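Local structure of putative Nitroreductase (Anabaena variabilis ATCC 29413, 3EO7) at residues E110-S115 with I165-F170; R116-L121 with S159-I164; A316-G321 with I472-G477. The protein binds flavin mononucleotide and probably works as an FMN-dependent oxidoreductase of the nitroreductase family. One frame throughout, in Å; residues are numbered along the deposited sequence.

Interaction 1. Residues E110-S115 with I165-F170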
ATOM      1  N   GLU A 110       8.954   5.729  -5.525  1.00 15.36           N
ATOM      2  CA  GLU A 110       9.851   5.516  -6.654  1.00 15.32           C
ATOM      3  C   GLU A 110      10.211   4.039  -6.638  1.00 16.98           C
ATOM      4  O   GLU A 110      10.440   3.460  -5.566  1.00 16.67           O
ATOM      5  CB  GLU A 110      11.168   6.342  -6.562  1.00 17.48           C
ATOM      6  CG  GLU A 110      11.006   7.719  -7.074  1.00 23.72           C
ATOM      7  CD  GLU A 110      10.807   7.766  -8.568  1.00 16.32           C
ATOM      8  OE1 GLU A 110      11.550   7.092  -9.351  1.00 21.74           O
ATOM      9  OE2 GLU A 110       9.935   8.545  -8.986  1.00 20.08           O
ATOM     10  N   VAL A 111      10.252   3.460  -7.835  1.00 13.60           N
ATOM     11  CA  VAL A 111      10.570   2.062  -8.021  1.00 14.66           C
ATOM     12  C   VAL A 111      11.952   1.911  -8.612  1.00 18.01           C
ATOM     13  O   VAL A 111      12.259   2.476  -9.673  1.00 16.44           O
ATOM     14  CB  VAL A 111       9.518   1.374  -8.916  1.00 14.64           C
ATOM     15  CG1 VAL A 111       9.961  -0.075  -9.296  1.00 14.65           C
ATOM     16  CG2 VAL A 111       8.117   1.385  -8.216  1.00 15.48           C
ATOM     17  N   TYR A 112      12.764   1.102  -7.933  1.00 14.36           N
ATOM     18  CA  TYR A 112      14.078   0.741  -8.414  1.00 14.29           C
ATOM     19  C   TYR A 112      14.156  -0.760  -8.633  1.00 16.76           C
ATOM     20  O   TYR A 112      13.477  -1.512  -7.963  1.00 15.39           O
ATOM     21  CB  TYR A 112      15.141   1.114  -7.392  1.00 17.36           C
ATOM     22  CG  TYR A 112      15.241   2.590  -7.161  1.00 14.87           C
ATOM     23  CD1 TYR A 112      14.402   3.224  -6.265  1.00 15.35           C
ATOM     24  CD2 TYR A 112      16.168   3.343  -7.854  1.00 16.67           C
ATOM     25  CE1 TYR A 112      14.454   4.602  -6.074  1.00 17.87           C
ATOM     26  CE2 TYR A 112      16.246   4.723  -7.683  1.00 15.28           C
ATOM     27  CZ  TYR A 112      15.409   5.343  -6.780  1.00 15.34           C
ATOM     28  OH  TYR A 112      15.509   6.700  -6.614  1.00 16.13           O
ATOM     29  N   VAL A 113      15.002  -1.169  -9.572  1.00 14.67           N
ATOM     30  CA  VAL A 113      15.325  -2.574  -9.745  1.00 14.66           C
ATOM     31  C   VAL A 113      16.821  -2.728  -9.485  1.00 16.86           C
ATOM     32  O   VAL A 113      17.661  -1.971 -10.034  1.00 17.17           O
ATOM     33  CB  VAL A 113      14.996  -3.104 -11.154  1.00 16.31           C
ATOM     34  CG1 VAL A 113      15.514  -4.528 -11.337  1.00 16.12           C
ATOM     35  CG2 VAL A 113      13.481  -3.054 -11.434  1.00 15.60           C
ATOM     36  N   VAL A 114      17.147  -3.707  -8.657  1.00 15.24           N
ATOM     37  CA  VAL A 114      18.544  -4.052  -8.329  1.00 14.68           C
ATOM     38  C   VAL A 114      18.837  -5.388  -8.987  1.00 15.15           C
ATOM     39  O   VAL A 114      18.089  -6.339  -8.805  1.00 17.19           O
ATOM     40  CB  VAL A 114      18.809  -4.105  -6.825  1.00 17.47           C
ATOM     41  CG1 VAL A 114      20.274  -4.511  -6.546  1.00 17.97           C
ATOM     42  CG2 VAL A 114      18.505  -2.765  -6.191  1.00 17.96           C
ATOM     43  N   SER A 115      19.908  -5.442  -9.777  1.00 15.28           N
ATOM     44  CA  SER A 115      20.284  -6.683 -10.452  1.00 16.16           C
ATOM     45  C   SER A 115      21.529  -7.315  -9.856  1.00 16.69           C
ATOM     46  O   SER A 115      22.566  -6.666  -9.693  1.00 18.04           O
ATOM     47  CB  SER A 115      20.519  -6.434 -11.927  1.00 15.85           C
ATOM     48  OG  SER A 115      20.988  -7.633 -12.577  1.00 15.64           O
ATOM     49  N   ILE A 165      13.243  -2.196  -5.103  1.00 13.62           N
ATOM     50  CA  ILE A 165      13.279  -1.433  -3.874  1.00 14.68           C
ATOM     51  C   ILE A 165      12.337  -0.267  -4.117  1.00 14.96           C
ATOM     52  O   ILE A 165      12.420   0.407  -5.165  1.00 15.20           O
ATOM     53  CB  ILE A 165      14.686  -0.955  -3.461  1.00 16.32           C
ATOM     54  CG1 ILE A 165      15.628  -2.171  -3.302  1.00 14.45           C
ATOM     55  CG2 ILE A 165      14.573  -0.096  -2.178  1.00 16.03           C
ATOM     56  CD1 ILE A 165      17.082  -1.782  -2.916  1.00 17.34           C
ATOM     57  N   VAL A 166      11.452  -0.024  -3.151  1.00 13.95           N
ATOM     58  CA  VAL A 166      10.516   1.093  -3.222  1.00 14.38           C
ATOM     59  C   VAL A 166      10.967   2.119  -2.212  1.00 15.66           C
ATOM     60  O   VAL A 166      11.137   1.808  -1.023  1.00 16.28           O
ATOM     61  CB  VAL A 166       9.057   0.726  -2.927  1.00 15.42           C
ATOM     62  CG1 VAL A 166       8.136   1.973  -3.108  1.00 15.98           C
ATOM     63  CG2 VAL A 166       8.604  -0.376  -3.848  1.00 15.34           C
ATOM     64  N   THR A 167      11.185   3.334  -2.702  1.00 15.16           N
ATOM     65  CA  THR A 167      11.522   4.438  -1.840  1.00 15.40           C
ATOM     66  C   THR A 167      10.388   5.468  -1.878  1.00 16.10           C
ATOM     67  O   THR A 167       9.468   5.377  -2.727  1.00 15.98           O
ATOM     68  CB  THR A 167      12.770   5.172  -2.340  1.00 13.80           C
ATOM     69  OG1 THR A 167      12.473   5.833  -3.581  1.00 16.28           O
ATOM     70  CG2 THR A 167      13.990   4.246  -2.464  1.00 14.46           C
ATOM     71  N   ALA A 168      10.482   6.442  -0.970  1.00 14.60           N
ATOM     72  CA  ALA A 168       9.551   7.583  -0.897  1.00 15.49           C
ATOM     73  C   ALA A 168      10.368   8.866  -1.047  1.00 14.53           C
ATOM     74  O   ALA A 168      11.384   9.036  -0.340  1.00 16.60           O
ATOM     75  CB  ALA A 168       8.756   7.612   0.465  1.00 17.09           C
ATOM     76  N   VAL A 169       9.940   9.742  -1.965  1.00 15.36           N
ATOM     77  CA  VAL A 169      10.522  11.086  -2.156  1.00 16.40           C
ATOM     78  C   VAL A 169       9.567  11.968  -1.335  1.00 16.55           C
ATOM     79  O   VAL A 169       8.424  12.285  -1.742  1.00 16.65           O
ATOM     80  CB  VAL A 169      10.595  11.510  -3.634  1.00 16.25           C
ATOM     81  CG1 VAL A 169      11.156  12.902  -3.734  1.00 16.14           C
ATOM     82  CG2 VAL A 169      11.451  10.506  -4.448  1.00 16.74           C
ATOM     83  N   PHE A 170      10.014  12.308  -0.135  1.00 15.35           N
ATOM     84  CA  PHE A 170       9.128  12.893   0.869  1.00 17.02           C
ATOM     85  C   PHE A 170       8.368  14.128   0.434  1.00 15.36           C
ATOM     86  O   PHE A 170       7.155  14.221   0.660  1.00 16.53           O
ATOM     87  CB  PHE A 170       9.907  13.217   2.136  1.00 17.92           C
ATOM     88  CG  PHE A 170      10.738  12.063   2.646  1.00 17.12           C
ATOM     89  CD1 PHE A 170      10.149  10.830   2.993  1.00 14.40           C
ATOM     90  CD2 PHE A 170      12.095  12.207   2.786  1.00 18.64           C
ATOM     91  CE1 PHE A 170      10.932   9.790   3.454  1.00 18.55           C
ATOM     92  CE2 PHE A 170      12.869  11.151   3.240  1.00 17.20           C
ATOM     93  CZ  PHE A 170      12.277   9.955   3.562  1.00 16.96           C
TER
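The phenol oxygen of Tyr-112 is gripped twice, by Glu-229 OE2 and Lys-41 NZ, and the same carboxylate oxygen also holds Thr-167 OG1. That threonine keeps OG1 in the crowded position between its backbone N and carbonyl carbon (chi1 68°), where it meets the tyrosine ring at its edge and in its plane, 3.4 Å from Tyr-112 CE1. Beneath these side chains two neighbouring antiparallel strands, 109-115 and 162-169, are joined by four backbone hydrogen bonds. In the hydrogen-bonded pair Tyr-112/Ile-165, Tyr-112 N gives to Ile-165 O at 2.9 Å, nearly along the C=O axis; in the pair Glu-110/Thr-167, Glu-110 N reaches Thr-167 O at 2.9 Å from above the carbonyl plane. Beta-branched Ile-165 suits the extended strand, and its CD1 packs 3.7 Å from Val-114 CG2. On the other face Val-111 and Val-166, a non-hydrogen-bonded pair, turn compact apolar branches to helix 181-202. Glu-110 bends at chi2 (-69°), its CG beside Val-169 CG2; OE2 forms a salt bridge with Arg-172 and OE1 a hydrogen bond with Asn-127. One face is thus hydrophobic, whereas the other mixes apolar branches with buried hydroxyls and carboxylates that nearby cationic groups probably help keep ionised.

Interaction 2. Residues R116-L121 with S159-I164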
ATOM      1  N   ARG A 116      21.442  -8.601  -9.602  1.00 16.66           N
ATOM      2  CA  ARG A 116      22.581  -9.383  -9.172  1.00 17.08           C
ATOM      3  C   ARG A 116      23.583  -9.569 -10.318  1.00 18.66           C
ATOM      4  O   ARG A 116      24.755  -9.890 -10.075  1.00 20.49           O
ATOM      5  CB  ARG A 116      22.106 -10.747  -8.703  1.00 16.73           C
ATOM      6  CG  ARG A 116      23.166 -11.540  -7.931  1.00 17.25           C
ATOM      7  CD  ARG A 116      22.470 -12.693  -7.243  1.00 19.66           C
ATOM      8  NE  ARG A 116      23.372 -13.351  -6.297  1.00 20.37           N
ATOM      9  CZ  ARG A 116      22.991 -14.283  -5.431  1.00 23.02           C
ATOM     10  NH1 ARG A 116      21.739 -14.671  -5.388  1.00 17.88           N
ATOM     11  NH2 ARG A 116      23.863 -14.809  -4.587  1.00 24.82           N
ATOM     12  N   GLY A 117      23.103  -9.464 -11.563  1.00 19.60           N
ATOM     13  CA  GLY A 117      23.931  -9.651 -12.746  1.00 22.99           C
ATOM     14  C   GLY A 117      23.588 -10.990 -13.354  1.00 23.90           C
ATOM     15  O   GLY A 117      23.931 -12.032 -12.805  1.00 23.05           O
ATOM     16  N   THR A 118      22.851 -10.958 -14.452  1.00 25.10           N
ATOM     17  CA  THR A 118      22.433 -12.169 -15.144  1.00 28.49           C
ATOM     18  C   THR A 118      22.836 -12.021 -16.595  1.00 26.44           C
ATOM     19  O   THR A 118      23.221 -10.932 -17.013  1.00 23.24           O
ATOM     20  CB  THR A 118      20.893 -12.348 -15.056  1.00 28.65           C
ATOM     21  OG1 THR A 118      20.218 -11.437 -15.939  1.00 30.15           O
ATOM     22  CG2 THR A 118      20.401 -12.143 -13.628  1.00 36.38           C
ATOM     23  N   PRO A 119      22.706 -13.094 -17.388  1.00 31.23           N
ATOM     24  CA  PRO A 119      23.092 -12.957 -18.797  1.00 30.76           C
ATOM     25  C   PRO A 119      22.193 -11.977 -19.533  1.00 29.75           C
ATOM     26  O   PRO A 119      22.593 -11.467 -20.561  1.00 28.37           O
ATOM     27  CB  PRO A 119      22.959 -14.388 -19.368  1.00 33.15           C
ATOM     28  CG  PRO A 119      22.801 -15.284 -18.182  1.00 33.31           C
ATOM     29  CD  PRO A 119      22.190 -14.443 -17.090  1.00 33.92           C
ATOM     30  N   LEU A 120      21.000 -11.695 -19.011  1.00 28.47           N
ATOM     31  CA  LEU A 120      20.131 -10.698 -19.649  1.00 29.50           C
ATOM     32  C   LEU A 120      20.154  -9.311 -19.003  1.00 27.83           C
ATOM     33  O   LEU A 120      19.966  -8.310 -19.704  1.00 27.64           O
ATOM     34  CB  LEU A 120      18.688 -11.190 -19.696  1.00 32.23           C
ATOM     35  CG  LEU A 120      18.383 -12.274 -20.733  1.00 33.38           C
ATOM     36  CD1 LEU A 120      16.882 -12.504 -20.760  1.00 35.23           C
ATOM     37  CD2 LEU A 120      18.873 -11.879 -22.121  1.00 35.97           C
ATOM     38  N   LEU A 121      20.374  -9.254 -17.683  1.00 23.29           N
ATOM     39  CA  LEU A 121      20.298  -7.989 -16.927  1.00 21.96           C
ATOM     40  C   LEU A 121      21.607  -7.696 -16.182  1.00 17.59           C
ATOM     41  O   LEU A 121      21.888  -8.292 -15.140  1.00 21.01           O
ATOM     42  CB  LEU A 121      19.124  -8.056 -15.928  1.00 22.68           C
ATOM     43  CG  LEU A 121      18.740  -6.774 -15.199  1.00 24.29           C
ATOM     44  CD1 LEU A 121      18.214  -5.770 -16.165  1.00 23.38           C
ATOM     45  CD2 LEU A 121      17.717  -7.057 -14.073  1.00 23.31           C
ATOM     46  N   SER A 159      18.593 -16.708  -3.118  1.00 25.04           N
ATOM     47  CA  SER A 159      17.994 -17.483  -4.203  1.00 28.64           C
ATOM     48  C   SER A 159      17.671 -16.683  -5.476  1.00 25.78           C
ATOM     49  O   SER A 159      17.593 -17.222  -6.587  1.00 29.26           O
ATOM     50  CB  SER A 159      16.627 -18.046  -3.704  1.00 32.00           C
ATOM     51  OG  SER A 159      16.543 -18.064  -2.276  1.00 39.71           O
ATOM     52  N   THR A 160      17.550 -15.389  -5.305  1.00 20.98           N
ATOM     53  CA  THR A 160      17.070 -14.509  -6.357  1.00 17.41           C
ATOM     54  C   THR A 160      18.171 -13.733  -7.075  1.00 18.21           C
ATOM     55  O   THR A 160      19.313 -13.672  -6.612  1.00 18.67           O
ATOM     56  CB  THR A 160      16.016 -13.552  -5.758  1.00 16.93           C
ATOM     57  OG1 THR A 160      16.594 -12.838  -4.655  1.00 18.83           O
ATOM     58  CG2 THR A 160      14.781 -14.356  -5.301  1.00 16.14           C
ATOM     59  N   GLN A 161      17.785 -13.161  -8.216  1.00 15.40           N
ATOM     60  CA  GLN A 161      18.683 -12.460  -9.117  1.00 18.20           C
ATOM     61  C   GLN A 161      18.349 -10.982  -9.336  1.00 15.23           C
ATOM     62  O   GLN A 161      19.125 -10.252  -9.973  1.00 17.18           O
ATOM     63  CB  GLN A 161      18.634 -13.182 -10.478  1.00 20.16           C
ATOM     64  CG  GLN A 161      18.943 -14.656 -10.360  1.00 26.08           C
ATOM     65  CD  GLN A 161      20.388 -14.886 -10.026  1.00 37.72           C
ATOM     66  OE1 GLN A 161      21.266 -14.202 -10.562  1.00 51.05           O
ATOM     67  NE2 GLN A 161      20.660 -15.862  -9.137  1.00 46.97           N
ATOM     68  N   LEU A 162      17.170 -10.571  -8.884  1.00 15.62           N
ATOM     69  CA  LEU A 162      16.792  -9.179  -8.940  1.00 18.82           C
ATOM     70  C   LEU A 162      15.820  -8.860  -7.806  1.00 17.06           C
ATOM     71  O   LEU A 162      15.184  -9.730  -7.259  1.00 16.06           O
ATOM     72  CB  LEU A 162      16.206  -8.776 -10.292  1.00 20.17           C
ATOM     73  CG  LEU A 162      14.800  -9.196 -10.705  1.00 22.37           C
ATOM     74  CD1 LEU A 162      14.461  -8.454 -11.999  1.00 22.63           C
ATOM     75  CD2 LEU A 162      14.713 -10.692 -10.876  1.00 19.91           C
ATOM     76  N   ALA A 163      15.744  -7.589  -7.486  1.00 16.16           N
ATOM     77  CA  ALA A 163      14.890  -7.083  -6.432  1.00 15.81           C
ATOM     78  C   ALA A 163      14.361  -5.726  -6.828  1.00 16.26           C
ATOM     79  O   ALA A 163      15.029  -4.941  -7.522  1.00 17.99           O
ATOM     80  CB  ALA A 163      15.674  -6.940  -5.098  1.00 15.41           C
ATOM     81  N   ILE A 164      13.151  -5.462  -6.384  1.00 14.73           N
ATOM     82  CA  ILE A 164      12.622  -4.116  -6.454  1.00 13.88           C
ATOM     83  C   ILE A 164      12.915  -3.479  -5.097  1.00 16.20           C
ATOM     84  O   ILE A 164      12.835  -4.132  -4.060  1.00 16.04           O
ATOM     85  CB  ILE A 164      11.083  -4.129  -6.703  1.00 16.03           C
ATOM     86  CG1 ILE A 164      10.830  -4.352  -8.195  1.00 17.45           C
ATOM     87  CG2 ILE A 164      10.432  -2.783  -6.307  1.00 15.62           C
ATOM     88  CD1 ILE A 164       9.311  -4.580  -8.577  1.00 17.28           C
TER
HETATM   89  O   HOH W   1      23.635 -13.619 -10.566  1.00 45.31           O
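Arg-116 opens the turn of a beta hairpin, between strands 109-115 and 124-129, and fastens it to the approach to strand 162-169 with two hydrogen bonds. Its backbone N gives to Gln-161 O at 2.9 Å in a nearly straight bond (167°), although the donor stands above the carbonyl plane. Its side chain, with CG anti to the backbone N and extended as far as NE, then carries NH1 to Thr-160 O, also 2.9 Å away; NH1 lies in the carbonyl plane, and the oxygen sits at the guanidinium edge, in its plane. Long, flat and rich in N-H groups, arginine can span this distance and still serve a second partner: NH2 forms a salt bridge with Glu-158, which helps fix the rotation of the guanidinium. An alanine here would remove the guanidinium, and the hold on Thr-160 O and Glu-158 would probably be lost, loosening the turn's attachment to residues 160-161. Thr-118 CG2 rests 3.8 Å from Gln-161 CB, while Thr-118 OG1 accepts from Leu-121 N at 2.8 Å in an ST motif that shapes the turn. Leu-121 CD2 packs against Leu-162 CD1. Gln-161 bends at chi2 (-70°), laying OE1 3.8 Å from Arg-116 CD, the amide plane 10° from the guanidinium's. One water donates to Gly-117 O at 2.8 Å and to Gln-161 OE1 at a notably short 2.4 Å.

Interaction 3. Residues A316-G321 with I472-G477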
ATOM      1  N   ALA A 316     -18.275 -17.185  -2.731  1.00 17.57           N
ATOM      2  CA  ALA A 316     -17.723 -17.761  -3.966  1.00 19.19           C
ATOM      3  C   ALA A 316     -16.655 -16.733  -4.388  1.00 18.00           C
ATOM      4  O   ALA A 316     -16.762 -15.530  -4.061  1.00 18.98           O
ATOM      5  CB  ALA A 316     -18.812 -17.889  -5.039  1.00 18.41           C
ATOM      6  N   PRO A 317     -15.600 -17.186  -5.078  1.00 20.44           N
ATOM      7  CA  PRO A 317     -14.501 -16.264  -5.444  1.00 18.42           C
ATOM      8  C   PRO A 317     -14.794 -15.420  -6.663  1.00 18.93           C
ATOM      9  O   PRO A 317     -15.599 -15.818  -7.513  1.00 18.59           O
ATOM     10  CB  PRO A 317     -13.345 -17.211  -5.773  1.00 20.86           C
ATOM     11  CG  PRO A 317     -14.016 -18.429  -6.307  1.00 22.61           C
ATOM     12  CD  PRO A 317     -15.346 -18.563  -5.547  1.00 20.41           C
ATOM     13  N   ILE A 318     -14.144 -14.270  -6.755  1.00 18.81           N
ATOM     14  CA  ILE A 318     -14.207 -13.432  -7.946  1.00 18.07           C
ATOM     15  C   ILE A 318     -13.454 -14.182  -9.040  1.00 17.12           C
ATOM     16  O   ILE A 318     -12.350 -14.677  -8.810  1.00 18.28           O
ATOM     17  CB  ILE A 318     -13.526 -12.056  -7.711  1.00 18.79           C
ATOM     18  CG1 ILE A 318     -14.321 -11.226  -6.703  1.00 18.48           C
ATOM     19  CG2 ILE A 318     -13.390 -11.274  -9.004  1.00 16.52           C
ATOM     20  CD1 ILE A 318     -13.692  -9.882  -6.340  1.00 17.04           C
ATOM     21  N   TYR A 319     -14.053 -14.266 -10.226  1.00 18.13           N
ATOM     22  CA  TYR A 319     -13.418 -14.918 -11.380  1.00 18.26           C
ATOM     23  C   TYR A 319     -12.655 -13.857 -12.145  1.00 18.49           C
ATOM     24  O   TYR A 319     -13.244 -12.877 -12.594  1.00 19.41           O
ATOM     25  CB  TYR A 319     -14.441 -15.592 -12.275  1.00 20.64           C
ATOM     26  CG  TYR A 319     -13.802 -16.212 -13.501  1.00 19.89           C
ATOM     27  CD1 TYR A 319     -12.799 -17.174 -13.374  1.00 21.85           C
ATOM     28  CD2 TYR A 319     -14.204 -15.838 -14.772  1.00 25.57           C
ATOM     29  CE1 TYR A 319     -12.218 -17.759 -14.507  1.00 25.62           C
ATOM     30  CE2 TYR A 319     -13.644 -16.417 -15.893  1.00 24.80           C
ATOM     31  CZ  TYR A 319     -12.657 -17.362 -15.762  1.00 24.04           C
ATOM     32  OH  TYR A 319     -12.130 -17.902 -16.921  1.00 24.76           O
ATOM     33  N   TRP A 320     -11.340 -14.054 -12.258  1.00 18.56           N
ATOM     34  CA  TRP A 320     -10.464 -13.077 -12.915  1.00 17.91           C
ATOM     35  C   TRP A 320     -10.144 -13.342 -14.385  1.00 19.94           C
ATOM     36  O   TRP A 320      -9.252 -12.699 -14.932  1.00 18.73           O
ATOM     37  CB  TRP A 320      -9.168 -12.946 -12.122  1.00 17.44           C
ATOM     38  CG  TRP A 320      -9.374 -12.342 -10.758  1.00 18.85           C
ATOM     39  CD1 TRP A 320      -9.393 -12.991  -9.554  1.00 18.96           C
ATOM     40  CD2 TRP A 320      -9.596 -10.967 -10.484  1.00 14.34           C
ATOM     41  NE1 TRP A 320      -9.591 -12.081  -8.527  1.00 18.43           N
ATOM     42  CE2 TRP A 320      -9.720 -10.831  -9.077  1.00 14.68           C
ATOM     43  CE3 TRP A 320      -9.667  -9.816 -11.284  1.00 17.14           C
ATOM     44  CZ2 TRP A 320      -9.947  -9.603  -8.472  1.00 15.92           C
ATOM     45  CZ3 TRP A 320      -9.861  -8.583 -10.665  1.00 17.80           C
ATOM     46  CH2 TRP A 320      -9.978  -8.492  -9.273  1.00 16.95           C
ATOM     47  N   GLY A 321     -10.887 -14.249 -15.029  1.00 20.24           N
ATOM     48  CA  GLY A 321     -10.691 -14.567 -16.438  1.00 22.20           C
ATOM     49  C   GLY A 321      -9.603 -15.583 -16.671  1.00 21.77           C
ATOM     50  O   GLY A 321      -8.791 -15.889 -15.785  1.00 21.22           O
ATOM     51  N   ILE A 472     -13.488  -2.496  -8.798  1.00 16.53           N
ATOM     52  CA  ILE A 472     -13.492  -2.189 -10.226  1.00 16.08           C
ATOM     53  C   ILE A 472     -13.845  -3.411 -11.071  1.00 16.04           C
ATOM     54  O   ILE A 472     -14.633  -3.296 -12.007  1.00 15.88           O
ATOM     55  CB  ILE A 472     -12.145  -1.577 -10.676  1.00 17.82           C
ATOM     56  CG1 ILE A 472     -11.896  -0.233  -9.960  1.00 17.70           C
ATOM     57  CG2 ILE A 472     -12.082  -1.494 -12.241  1.00 15.57           C
ATOM     58  CD1 ILE A 472     -13.001   0.828 -10.127  1.00 17.41           C
ATOM     59  N   GLN A 473     -13.311  -4.587 -10.730  1.00 15.34           N
ATOM     60  CA  GLN A 473     -13.668  -5.818 -11.424  1.00 15.90           C
ATOM     61  C   GLN A 473     -15.162  -6.101 -11.396  1.00 17.94           C
ATOM     62  O   GLN A 473     -15.708  -6.599 -12.369  1.00 16.67           O
ATOM     63  CB  GLN A 473     -12.925  -6.992 -10.818  1.00 15.16           C
ATOM     64  CG  GLN A 473     -13.278  -8.394 -11.361  1.00 16.33           C
ATOM     65  CD  GLN A 473     -13.012  -8.582 -12.839  1.00 21.49           C
ATOM     66  OE1 GLN A 473     -12.200  -7.877 -13.437  1.00 19.87           O
ATOM     67  NE2 GLN A 473     -13.692  -9.574 -13.441  1.00 19.49           N
ATOM     68  N   LEU A 474     -15.802  -5.774 -10.278  1.00 17.33           N
ATOM     69  CA  LEU A 474     -17.244  -5.944 -10.083  1.00 16.92           C
ATOM     70  C   LEU A 474     -18.097  -4.749 -10.547  1.00 18.70           C
ATOM     71  O   LEU A 474     -19.282  -4.698 -10.221  1.00 18.21           O
ATOM     72  CB  LEU A 474     -17.536  -6.271  -8.616  1.00 18.42           C
ATOM     73  CG  LEU A 474     -16.919  -7.582  -8.078  1.00 21.25           C
ATOM     74  CD1 LEU A 474     -17.432  -7.857  -6.677  1.00 25.04           C
ATOM     75  CD2 LEU A 474     -17.199  -8.761  -8.969  1.00 28.22           C
ATOM     76  N   ASN A 475     -17.498  -3.812 -11.294  1.00 17.35           N
ATOM     77  CA  ASN A 475     -18.222  -2.648 -11.838  1.00 20.22           C
ATOM     78  C   ASN A 475     -18.796  -1.760 -10.754  1.00 19.84           C
ATOM     79  O   ASN A 475     -19.857  -1.136 -10.918  1.00 20.21           O
ATOM     80  CB  ASN A 475     -19.337  -3.116 -12.768  1.00 20.62           C
ATOM     81  CG  ASN A 475     -18.814  -3.946 -13.920  1.00 27.18           C
ATOM     82  OD1 ASN A 475     -19.282  -5.055 -14.164  1.00 38.38           O
ATOM     83  ND2 ASN A 475     -17.812  -3.433 -14.598  1.00 24.47           N
ATOM     84  N   LEU A 476     -18.064  -1.685  -9.658  1.00 15.58           N
ATOM     85  CA  LEU A 476     -18.428  -0.865  -8.518  1.00 16.65           C
ATOM     86  C   LEU A 476     -17.518   0.357  -8.449  1.00 15.77           C
ATOM     87  O   LEU A 476     -16.551   0.489  -9.226  1.00 18.94           O
ATOM     88  CB  LEU A 476     -18.305  -1.677  -7.231  1.00 18.47           C
ATOM     89  CG  LEU A 476     -19.123  -2.968  -7.143  1.00 20.02           C
ATOM     90  CD1 LEU A 476     -18.782  -3.654  -5.792  1.00 20.56           C
ATOM     91  CD2 LEU A 476     -20.610  -2.718  -7.328  1.00 21.52           C
ATOM     92  N   GLY A 477     -17.874   1.275  -7.561  1.00 17.59           N
ATOM     93  CA  GLY A 477     -17.095   2.487  -7.278  1.00 16.38           C
ATOM     94  C   GLY A 477     -16.300   2.302  -5.999  1.00 16.97           C
ATOM     95  O   GLY A 477     -16.717   1.573  -5.095  1.00 15.59           O
TER
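A polar side chain does most of the touching here, yet it does so with carbon: Gln-473, the last residue of helix 452-473, lays its CB and CG against the six-membered part of the Trp-320 indole. CB lies 3.5 Å from Trp-320 CZ3, an oblique approach in which the two side chains run past each other in opposite directions. CG stands anti to the backbone N of Gln-473 (chi1 175°), which sends the chain out toward the 316-321 loop, and the bend at chi2 (61°) turns the amide aside, its plane 49° from that of the indole. Gln-473 CG also meets Ile-318 CG2 at 3.7 Å. That same methyl group sits above one face of the Trp-320 ring, toward its rim. Beside it Ile-318 CD1 approaches Leu-474 CD1 at 4.3 Å, both residues also leaning on Ala-352 of helix 347-358. The broad indole and branched isoleucine fill a buried site that the leucine's forked end extends, whereas glutamine at the partly exposed helix end offers the ring an aliphatic stem with a polar end beyond it. Gln-366 steadies the loop, bonding to Ile-318 O and Trp-320 N. The helix ends in a Schellman motif: Asn-475, its C-prime residue, tolerates positive phi and gives its N-H to Ile-472 O at 3.0 Å, while Leu-476 N bonds to Ala-471 O. Ile-472 touches Arg-334, an FMN-binding residue whose side chain is about 9 Å from that of Gln-473. Complementary shape and close carbon packing thus do much to join loop and helix end.

Interactions 1 and 2 both use strand 162-169: interaction 1 pairs it with strand 109-115 in the buried sheet, while interaction 2 joins its approach to the loop that follows that strand, nearer the surface. Val-114 N to Ala-163 O, 2.7 Å and a probable hydrogen bond, links them. The helix end of interaction 3 lies in the second nitroreductase-family region, and this contact is about 30 Å from interaction 1 between centres and across the chain's centre from it. Chemistry follows place. Regular backbone pairing dominates the buried strands; at the partly buried turn an arginine bonds to backbone and a water links a carbonyl to a side-chain amide; in interaction 3 side-chain packing ties a loop to a helix end.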